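Local structure of oligopeptide ABC transporter, periplasmic oligopeptide-binding protein, putative (Thermotoga maritima MSB8, 5IPW) at residues Val66-Ser71 and Glu286-Lys291; Val556-Gln561 and Lys572-Glu577; Gly34-Val39 and Asn258-Ala263. The protein probably binds oligopeptides in the periplasm and delivers them to an ABC transporter for uptake into the cell. One frame throughout, in Å; residues are numbered along the deposited sequence.

Contact 1: residues Val66-Ser71 and Glu286-Lys291; sequences VWKGPS and EVILLK
Val-66, near the end of strand 62-67, sets its two methyls against Ile-288 and Lys-291, side chains one turn apart on helix 285-293. The motif is a helix packed at the rim of a mixed beta-sheet, in a protein of the family 5 extracellular solute-binding proteins. Strand 62-67 is an outermost strand of that sheet and runs parallel to strand 276-281, which leads into the helix after a short loop.

The contact across the two segments is apolar. Val-66 CG2 lies 3.8 Å from Ile-288 CG1 and also touches the branch methyl CG2 of that isoleucine, so one valine methyl rests in the fork of the larger side chain. The other methyl, Val-66 CG1, is 4.0 Å from Lys-291 CD. With chi1 at -62°, CG1 stands anti to the carbonyl carbon and CG2 between the backbone N and that carbon, which spreads the two methyls over two helix residues. Lys-68 runs out extended beyond CG and brings its CE to 4.0 Å from Ile-288 CD1, lying across the end of that side chain.

Charges sit at the ends of the lysines. Lys-68 NZ makes a salt bridge with Asp-285 OD1, on the first residue of the helix. The Lys-291 chain bends at chi3 (100°), and its NZ makes weak, long ion pairs with Glu-280 and Glu-296.

Backbone bonds tie Trp-67 to Glu-280 of the neighbouring strand and to Val-282 just after it. Trp-67, whose CB points away from the helix, stacks its indole on Tyr-253 and meets His-279 edge-to-face. On one face of that indole, Gly-69 CA sits 3.5 Å above the plane, over the ring centre.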
loop_
_atom_site.group_PDB
_atom_site.type_symbol
_atom_site.label_atom_id
_atom_site.label_comp_id
_atom_site.label_asym_id
_atom_site.label_seq_id
_atom_site.Cartn_x
_atom_site.Cartn_y
_atom_site.Cartn_z
ATOM N N VAL A 66 7.574 -18.616 8.716
ATOM C CA VAL A 66 7.328 -18.500 10.147
ATOM C C VAL A 66 6.383 -17.334 10.427
ATOM O O VAL A 66 6.454 -16.298 9.763
ATOM C CB VAL A 66 8.648 -18.306 10.944
ATOM C CG1 VAL A 66 9.554 -19.511 10.777
ATOM C CG2 VAL A 66 9.382 -17.046 10.521
ATOM N N TRP A 67 5.508 -17.503 11.417
ATOM C CA TRP A 67 4.634 -16.406 11.870
ATOM C C TRP A 67 4.462 -16.352 13.398
ATOM O O TRP A 67 4.865 -17.266 14.127
ATOM C CB TRP A 67 3.272 -16.486 11.170
ATOM C CG TRP A 67 2.306 -17.505 11.723
ATOM C CD1 TRP A 67 2.601 -18.706 12.304
ATOM C CD2 TRP A 67 0.878 -17.412 11.702
ATOM N NE1 TRP A 67 1.446 -19.359 12.659
ATOM C CE2 TRP A 67 0.373 -18.586 12.300
ATOM C CE3 TRP A 67 -0.024 -16.447 11.237
ATOM C CZ2 TRP A 67 -0.995 -18.820 12.449
ATOM C CZ3 TRP A 67 -1.385 -16.678 11.387
ATOM C CH2 TRP A 67 -1.856 -17.857 11.991
ATOM N N LYS A 68 3.840 -15.270 13.854
ATOM C CA LYS A 68 3.599 -15.021 15.280
ATOM C C LYS A 68 2.193 -15.447 15.746
ATOM O O LYS A 68 1.620 -14.833 16.650
ATOM C CB LYS A 68 3.827 -13.537 15.571
ATOM C CG LYS A 68 5.277 -13.115 15.400
ATOM C CD LYS A 68 5.449 -11.615 15.549
ATOM C CE LYS A 68 6.920 -11.240 15.528
ATOM N NZ LYS A 68 7.098 -9.768 15.466
ATOM N N GLY A 69 1.655 -16.506 15.135
ATOM C CA GLY A 69 0.332 -17.028 15.472
ATOM C C GLY A 69 -0.822 -16.163 14.984
ATOM O O GLY A 69 -0.611 -15.179 14.265
ATOM N N PRO A 70 -2.055 -16.507 15.400
ATOM C CA PRO A 70 -3.294 -15.849 14.968
ATOM C C PRO A 70 -3.227 -14.328 14.908
ATOM O O PRO A 70 -3.857 -13.712 14.057
ATOM C CB PRO A 70 -4.299 -16.300 16.023
ATOM C CG PRO A 70 -3.829 -17.666 16.404
ATOM C CD PRO A 70 -2.330 -17.637 16.308
ATOM N N SER A 71 -2.467 -13.739 15.821
ATOM C CA SER A 71 -2.152 -12.313 15.808
ATOM C C SER A 71 -1.616 -11.832 14.462
ATOM O O SER A 71 -1.862 -10.707 14.045
ATOM C CB SER A 71 -1.091 -12.043 16.877
ATOM O OG SER A 71 -0.498 -10.773 16.699
ATOM N N GLU A 286 13.726 -12.741 17.135
ATOM C CA GLU A 286 15.045 -13.366 17.181
ATOM C C GLU A 286 15.023 -14.810 16.696
ATOM O O GLU A 286 15.963 -15.255 16.054
ATOM C CB GLU A 286 15.659 -13.267 18.591
ATOM C CG GLU A 286 16.120 -11.859 18.971
ATOM C CD GLU A 286 14.983 -10.914 19.324
ATOM O OE1 GLU A 286 13.951 -11.375 19.863
ATOM O OE2 GLU A 286 15.127 -9.698 19.065
ATOM N N VAL A 287 13.956 -15.540 16.985
ATOM C CA VAL A 287 13.776 -16.870 16.387
ATOM C C VAL A 287 13.614 -16.748 14.855
ATOM O O VAL A 287 14.059 -17.615 14.102
ATOM C CB VAL A 287 12.558 -17.610 16.980
ATOM C CG1 VAL A 287 12.405 -18.997 16.363
ATOM C CG2 VAL A 287 12.692 -17.735 18.491
ATOM N N ILE A 288 12.990 -15.665 14.402
ATOM C CA ILE A 288 12.798 -15.427 12.971
ATOM C C ILE A 288 14.143 -15.243 12.268
ATOM O O ILE A 288 14.390 -15.815 11.202
ATOM C CB ILE A 288 11.893 -14.196 12.715
ATOM C CG1 ILE A 288 10.462 -14.488 13.185
ATOM C CG2 ILE A 288 11.885 -13.819 11.238
ATOM C CD1 ILE A 288 9.568 -13.267 13.266
ATOM N N LEU A 289 15.011 -14.448 12.875
ATOM C CA LEU A 289 16.280 -14.121 12.257
ATOM C C LEU A 289 17.207 -15.333 12.201
ATOM O O LEU A 289 17.899 -15.541 11.212
ATOM C CB LEU A 289 16.934 -12.962 12.998
ATOM C CG LEU A 289 18.112 -12.262 12.321
ATOM C CD1 LEU A 289 17.965 -12.157 10.808
ATOM C CD2 LEU A 289 18.283 -10.878 12.929
ATOM N N LEU A 290 17.198 -16.149 13.246
ATOM C CA LEU A 290 18.057 -17.327 13.276
ATOM C C LEU A 290 17.649 -18.373 12.251
ATOM O O LEU A 290 18.499 -19.063 11.700
ATOM C CB LEU A 290 18.073 -17.953 14.671
ATOM C CG LEU A 290 18.812 -17.142 15.738
ATOM C CD1 LEU A 290 18.635 -17.810 17.090
ATOM C CD2 LEU A 290 20.290 -16.994 15.409
ATOM N N LYS A 291 16.348 -18.497 12.011
ATOM C CA LYS A 291 15.842 -19.478 11.060
ATOM C C LYS A 291 16.057 -18.996 9.629
ATOM O O LYS A 291 16.384 -19.786 8.744
ATOM C CB LYS A 291 14.369 -19.759 11.329
ATOM C CG LYS A 291 14.126 -20.382 12.694
ATOM C CD LYS A 291 12.668 -20.748 12.908
ATOM C CE LYS A 291 12.418 -22.231 12.683
ATOM N NZ LYS A 291 12.728 -23.025 13.908
#

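Contact 2: residues Val556-Gln561 and Lys572-Glu577; sequences VDLYYQ and KELMAE
Asp-557 OD2 is gripped twice, by a salt bridge from Arg-554 NH1 and a hydrogen bond with Tyr-529 OH, while the next residue, Leu-558, reaches across to Leu-574 and Glu-577. Segments 556-561 and 572-577 belong to an antiparallel helical hairpin, their axes 9.8 Å apart and inclined at 166°. No hydrogen bond joins them.

With CG anti to the carbonyl carbon (chi1 -68°), Leu-558 reaches the other helix, resting CD1 on Glu-577 CB at 3.7 Å and laying CD2 across the glutamate chain at a slant, 4.0 Å from Glu-577 OE2. The leucine methyls meet more loosely, Leu-558 CD2 to Leu-574 CD2 at 4.3 Å. Leu-574 CD2 sits over the flat side of the Gln-561 amide, 3.9 Å from Gln-561 OE1, so the amide and the aliphatic part of Glu-577 flank the leucine pair. With Leu-558 cut back to an alanine, a gap would probably open beside Leu-574 and the aliphatic part of Glu-577 would lose that apolar neighbour.

Leu-558 also packs on Ala-578 and Ile-581 of helix 568-584. Helix 523-534 packs against Val-556 and Tyr-560 of helix 550-564, and the loop residue Phe-508 touches both helices, through Tyr-559 and Met-575.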
loop_
_atom_site.group_PDB
_atom_site.type_symbol
_atom_site.label_atom_id
_atom_site.label_comp_id
_atom_site.label_asym_id
_atom_site.label_seq_id
_atom_site.Cartn_x
_atom_site.Cartn_y
_atom_site.Cartn_z
ATOM N N VAL A 556 -5.684 21.420 -4.854
ATOM C CA VAL A 556 -7.015 20.953 -4.476
ATOM C C VAL A 556 -7.793 20.613 -5.737
ATOM O O VAL A 556 -8.346 19.522 -5.848
ATOM C CB VAL A 556 -7.794 22.003 -3.657
ATOM C CG1 VAL A 556 -9.212 21.532 -3.375
ATOM C CG2 VAL A 556 -7.075 22.307 -2.349
ATOM N N ASP A 557 -7.822 21.550 -6.683
ATOM C CA ASP A 557 -8.539 21.373 -7.950
ATOM C C ASP A 557 -8.112 20.097 -8.664
ATOM O O ASP A 557 -8.953 19.343 -9.168
ATOM C CB ASP A 557 -8.306 22.573 -8.872
ATOM C CG ASP A 557 -9.024 23.822 -8.400
ATOM O OD1 ASP A 557 -10.229 23.731 -8.080
ATOM O OD2 ASP A 557 -8.382 24.892 -8.360
ATOM N N LEU A 558 -6.801 19.870 -8.694
ATOM C CA LEU A 558 -6.235 18.655 -9.267
ATOM C C LEU A 558 -6.807 17.408 -8.605
ATOM O O LEU A 558 -7.249 16.487 -9.295
ATOM C CB LEU A 558 -4.707 18.653 -9.143
ATOM C CG LEU A 558 -3.926 19.675 -9.980
ATOM C CD1 LEU A 558 -2.430 19.456 -9.809
ATOM C CD2 LEU A 558 -4.296 19.601 -11.455
ATOM N N TYR A 559 -6.810 17.379 -7.273
ATOM C CA TYR A 559 -7.307 16.204 -6.562
ATOM C C TYR A 559 -8.753 15.897 -6.914
ATOM O O TYR A 559 -9.099 14.746 -7.173
ATOM C CB TYR A 559 -7.202 16.343 -5.044
ATOM C CG TYR A 559 -7.790 15.133 -4.365
ATOM C CD1 TYR A 559 -7.086 13.933 -4.317
ATOM C CD2 TYR A 559 -9.075 15.163 -3.836
ATOM C CE1 TYR A 559 -7.633 12.808 -3.732
ATOM C CE2 TYR A 559 -9.629 14.044 -3.250
ATOM C CZ TYR A 559 -8.904 12.869 -3.203
ATOM O OH TYR A 559 -9.454 11.756 -2.619
ATOM N N TYR A 560 -9.599 16.920 -6.912
ATOM C CA TYR A 560 -11.027 16.706 -7.147
ATOM C C TYR A 560 -11.348 16.366 -8.600
ATOM O O TYR A 560 -12.398 15.789 -8.895
ATOM C CB TYR A 560 -11.849 17.882 -6.615
ATOM C CG TYR A 560 -12.067 17.737 -5.131
ATOM C CD1 TYR A 560 -11.144 18.239 -4.216
ATOM C CD2 TYR A 560 -13.160 17.037 -4.643
ATOM C CE1 TYR A 560 -11.330 18.076 -2.852
ATOM C CE2 TYR A 560 -13.354 16.869 -3.285
ATOM C CZ TYR A 560 -12.440 17.388 -2.395
ATOM O OH TYR A 560 -12.645 17.212 -1.050
ATOM N N GLN A 561 -10.426 16.702 -9.495
ATOM C CA GLN A 561 -10.467 16.189 -10.857
ATOM C C GLN A 561 -10.124 14.712 -10.846
ATOM O O GLN A 561 -10.864 13.895 -11.395
ATOM C CB GLN A 561 -9.490 16.937 -11.766
ATOM C CG GLN A 561 -10.026 18.256 -12.292
ATOM C CD GLN A 561 -9.102 18.876 -13.321
ATOM O OE1 GLN A 561 -8.111 19.523 -12.971
ATOM N NE2 GLN A 561 -9.420 18.680 -14.600
ATOM N N LYS A 572 -2.622 9.907 -14.609
ATOM C CA LYS A 572 -1.159 10.040 -14.706
ATOM C C LYS A 572 -0.739 11.440 -15.166
ATOM O O LYS A 572 0.268 11.982 -14.704
ATOM C CB LYS A 572 -0.575 8.973 -15.643
ATOM C CG LYS A 572 0.950 8.907 -15.631
ATOM C CD LYS A 572 1.492 7.530 -16.010
ATOM C CE LYS A 572 1.221 6.487 -14.926
ATOM N NZ LYS A 572 2.108 5.291 -15.010
ATOM N N GLU A 573 -1.523 12.017 -16.070
ATOM C CA GLU A 573 -1.301 13.388 -16.528
ATOM C C GLU A 573 -1.625 14.409 -15.433
ATOM O O GLU A 573 -0.926 15.411 -15.298
ATOM C CB GLU A 573 -2.142 13.682 -17.778
ATOM C CG GLU A 573 -1.712 12.909 -19.020
ATOM C CD GLU A 573 -2.733 12.970 -20.140
ATOM O OE1 GLU A 573 -3.692 13.770 -20.048
ATOM O OE2 GLU A 573 -2.577 12.211 -21.118
ATOM N N LEU A 574 -2.690 14.156 -14.672
ATOM C CA LEU A 574 -3.083 15.032 -13.559
ATOM C C LEU A 574 -2.103 14.962 -12.380
ATOM O O LEU A 574 -1.802 15.982 -11.757
ATOM C CB LEU A 574 -4.507 14.711 -13.094
ATOM C CG LEU A 574 -5.623 15.123 -14.066
ATOM C CD1 LEU A 574 -6.938 14.448 -13.699
ATOM C CD2 LEU A 574 -5.805 16.634 -14.126
ATOM N N MET A 575 -1.605 13.765 -12.084
ATOM C CA MET A 575 -0.587 13.595 -11.048
ATOM C C MET A 575 0.728 14.245 -11.443
ATOM O O MET A 575 1.480 14.694 -10.582
ATOM C CB MET A 575 -0.351 12.113 -10.756
ATOM C CG MET A 575 -1.478 11.445 -9.982
ATOM S SD MET A 575 -1.733 12.102 -8.319
ATOM C CE MET A 575 -0.173 11.734 -7.516
ATOM N N ALA A 576 1.006 14.277 -12.744
ATOM C CA ALA A 576 2.173 14.984 -13.269
ATOM C C ALA A 576 2.156 16.449 -12.841
ATOM O O ALA A 576 3.158 16.969 -12.359
ATOM C CB ALA A 576 2.219 14.878 -14.788
ATOM N N GLU A 577 1.003 17.094 -12.998
ATOM C CA GLU A 577 0.838 18.507 -12.636
ATOM C C GLU A 577 1.042 18.738 -11.138
ATOM O O GLU A 577 1.696 19.699 -10.725
ATOM C CB GLU A 577 -0.556 19.005 -13.010
ATOM C CG GLU A 577 -1.007 18.642 -14.411
ATOM C CD GLU A 577 -2.032 19.610 -14.948
ATOM O OE1 GLU A 577 -1.716 20.813 -15.027
ATOM O OE2 GLU A 577 -3.149 19.171 -15.292
#

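Contact 3: residues Gly34-Val39 and Asn258-Ala263; sequences GKLPPV and NPYFWA
Leu-36 pushes its forked end into the angle between Pro-259 and Tyr-260, and Pro-37 meets the hydroxyl end of the tyrosine. The two leucine methyls divide the hollow between them. CD1 of Leu-36 lies against the proline ring, 3.9 Å from Pro-259 CB, with the leucine set across the proline. Its CD2 takes the tyrosine side, 4.2 Å from Tyr-260 CE2 and 3.9 Å from Tyr-260 OH, the leucine and the phenol pointing oppositely as they pass.

Tyr-260 is itself a bump. Its CG stands anti to the carbonyl carbon (chi1 -69°), which carries the phenol out of its loop toward segment 34-39. The hydroxyl end then lodges against the CG-CD side of the Pro-37 ring, with Tyr-260 OH 3.4 Å from Pro-37 CD.

Local motifs shape both loops. Asn-258 to Phe-261 form a type I beta turn, with Phe-261 N bonded to Asn-258 O, and this turn puts Pro-259 and Tyr-260 next to each other at its corner. An Asx turn reinforces it: Tyr-260 N donates to Asn-258 OD1 at 2.8 Å, at an N-H...O angle of 153°, from well above the carbonyl plane. In segment 34-39, Gly-34 ends helix 25-32 in a Schellman motif with positive phi, and Pro-38 is the N-cap of helix 39-42, so Leu-36 and Pro-37 span the link between two helices.

Leu-27 of helix 25-32 widens the apolar patch by touching both Leu-36 and Pro-259, and Leu-30 packs on Leu-36. Arg-42 packs on both Leu-36 and Tyr-260; its NE bonds Pro-37 O, and its NH1 makes a weak bond to Pro-259 O.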
loop_
_atom_site.group_PDB
_atom_site.type_symbol
_atom_site.label_atom_id
_atom_site.label_comp_id
_atom_site.label_asym_id
_atom_site.label_seq_id
_atom_site.Cartn_x
_atom_site.Cartn_y
_atom_site.Cartn_z
ATOM N N GLY A 34 -10.657 -41.188 -7.830
ATOM C CA GLY A 34 -12.084 -40.875 -7.946
ATOM C C GLY A 34 -12.615 -39.800 -7.009
ATOM O O GLY A 34 -13.821 -39.553 -6.975
ATOM N N LYS A 35 -11.720 -39.138 -6.276
ATOM C CA LYS A 35 -12.100 -38.144 -5.264
ATOM C C LYS A 35 -12.115 -36.699 -5.771
ATOM O O LYS A 35 -12.414 -35.789 -5.003
ATOM C CB LYS A 35 -11.133 -38.204 -4.085
ATOM C CG LYS A 35 -10.871 -39.590 -3.540
ATOM C CD LYS A 35 -9.996 -39.492 -2.304
ATOM C CE LYS A 35 -9.317 -40.812 -1.978
ATOM N NZ LYS A 35 -8.202 -40.637 -1.000
ATOM N N LEU A 36 -11.761 -36.481 -7.036
ATOM C CA LEU A 36 -11.752 -35.138 -7.629
ATOM C C LEU A 36 -12.123 -35.209 -9.096
ATOM O O LEU A 36 -11.682 -36.108 -9.793
ATOM C CB LEU A 36 -10.364 -34.499 -7.535
ATOM C CG LEU A 36 -10.082 -33.401 -6.505
ATOM C CD1 LEU A 36 -8.720 -32.799 -6.805
ATOM C CD2 LEU A 36 -11.133 -32.300 -6.490
ATOM N N PRO A 37 -12.920 -34.254 -9.583
ATOM C CA PRO A 37 -13.079 -34.170 -11.034
ATOM C C PRO A 37 -11.757 -33.778 -11.705
ATOM O O PRO A 37 -10.875 -33.216 -11.047
ATOM C CB PRO A 37 -14.128 -33.071 -11.223
ATOM C CG PRO A 37 -14.768 -32.877 -9.889
ATOM C CD PRO A 37 -13.765 -33.292 -8.859
ATOM N N PRO A 38 -11.608 -34.067 -13.006
ATOM C CA PRO A 38 -10.321 -33.752 -13.633
ATOM C C PRO A 38 -10.146 -32.252 -13.863
ATOM O O PRO A 38 -11.124 -31.507 -13.883
ATOM C CB PRO A 38 -10.373 -34.526 -14.951
ATOM C CG PRO A 38 -11.833 -34.682 -15.263
ATOM C CD PRO A 38 -12.592 -34.603 -13.965
ATOM N N VAL A 39 -8.899 -31.823 -14.030
ATOM C CA VAL A 39 -8.569 -30.395 -14.125
ATOM C C VAL A 39 -9.412 -29.629 -15.163
ATOM O O VAL A 39 -9.801 -28.480 -14.928
ATOM C CB VAL A 39 -7.047 -30.183 -14.352
ATOM C CG1 VAL A 39 -6.553 -30.882 -15.616
ATOM C CG2 VAL A 39 -6.700 -28.705 -14.389
ATOM N N ASN A 258 -5.689 -24.989 -3.324
ATOM C CA ASN A 258 -7.091 -25.016 -3.707
ATOM C C ASN A 258 -7.234 -25.722 -5.047
ATOM O O ASN A 258 -6.828 -25.176 -6.079
ATOM C CB ASN A 258 -7.627 -23.593 -3.824
ATOM C CG ASN A 258 -9.026 -23.543 -4.385
ATOM O OD1 ASN A 258 -9.629 -24.577 -4.658
ATOM N ND2 ASN A 258 -9.553 -22.335 -4.561
ATOM N N PRO A 259 -7.820 -26.932 -5.046
ATOM C CA PRO A 259 -7.843 -27.726 -6.271
ATOM C C PRO A 259 -8.746 -27.141 -7.359
ATOM O O PRO A 259 -8.673 -27.588 -8.497
ATOM C CB PRO A 259 -8.366 -29.082 -5.797
ATOM C CG PRO A 259 -9.230 -28.757 -4.629
ATOM C CD PRO A 259 -8.592 -27.570 -3.965
ATOM N N TYR A 260 -9.566 -26.149 -7.008
ATOM C CA TYR A 260 -10.423 -25.444 -7.963
ATOM C C TYR A 260 -9.894 -24.064 -8.327
ATOM O O TYR A 260 -10.642 -23.225 -8.845
ATOM C CB TYR A 260 -11.840 -25.323 -7.384
ATOM C CG TYR A 260 -12.533 -26.652 -7.320
ATOM C CD1 TYR A 260 -13.157 -27.171 -8.445
ATOM C CD2 TYR A 260 -12.534 -27.411 -6.155
ATOM C CE1 TYR A 260 -13.787 -28.400 -8.418
ATOM C CE2 TYR A 260 -13.154 -28.648 -6.112
ATOM C CZ TYR A 260 -13.783 -29.141 -7.259
ATOM O OH TYR A 260 -14.418 -30.369 -7.271
ATOM N N PHE A 261 -8.612 -23.808 -8.075
ATOM C CA PHE A 261 -8.052 -22.497 -8.402
ATOM C C PHE A 261 -8.142 -22.250 -9.907
ATOM O O PHE A 261 -7.953 -23.171 -10.713
ATOM C CB PHE A 261 -6.610 -22.335 -7.915
ATOM C CG PHE A 261 -6.151 -20.907 -7.890
ATOM C CD1 PHE A 261 -6.823 -19.970 -7.126
ATOM C CD2 PHE A 261 -5.084 -20.489 -8.657
ATOM C CE1 PHE A 261 -6.432 -18.642 -7.118
ATOM C CE2 PHE A 261 -4.679 -19.167 -8.650
ATOM C CZ PHE A 261 -5.350 -18.240 -7.879
ATOM N N TRP A 262 -8.383 -20.989 -10.256
ATOM C CA TRP A 262 -8.980 -20.601 -11.542
ATOM C C TRP A 262 -8.004 -19.881 -12.451
ATOM O O TRP A 262 -8.422 -19.276 -13.434
ATOM C CB TRP A 262 -10.193 -19.690 -11.292
ATOM C CG TRP A 262 -9.968 -18.803 -10.132
ATOM C CD1 TRP A 262 -10.301 -19.059 -8.835
ATOM C CD2 TRP A 262 -9.290 -17.550 -10.134
ATOM N NE1 TRP A 262 -9.886 -18.032 -8.031
ATOM C CE2 TRP A 262 -9.263 -17.089 -8.803
ATOM C CE3 TRP A 262 -8.707 -16.769 -11.128
ATOM C CZ2 TRP A 262 -8.677 -15.880 -8.441
ATOM C CZ3 TRP A 262 -8.123 -15.560 -10.767
ATOM C CH2 TRP A 262 -8.108 -15.131 -9.435
ATOM N N ALA A 263 -6.714 -19.930 -12.131
ATOM C CA ALA A 263 -5.704 -19.326 -12.985
ATOM C C ALA A 263 -4.711 -20.379 -13.399
ATOM O O ALA A 263 -4.480 -21.335 -12.674
ATOM C CB ALA A 263 -4.994 -18.200 -12.266
#

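All three contacts are partly buried, and no hydrogen bond or salt bridge joins the paired segments. Contacts 1 and 3 alternate along the chain and border the same mixed sheet: contact 1 through its outermost strand 62-67, contact 3 through the loop after strand 252-257. Their nearest atoms are about 17 Å apart. Contact 3 lies farthest out, its centre 32 Å from the chain's, and joins two loops through a leucine, two prolines and a tyrosine. Contact 2, local in sequence, pairs consecutive helices across the chain's centre from contact 1. Lysines border contact 1, with acidic mates beyond its segments, whereas an amide and a carboxylate chain flank the leucines of contact 2.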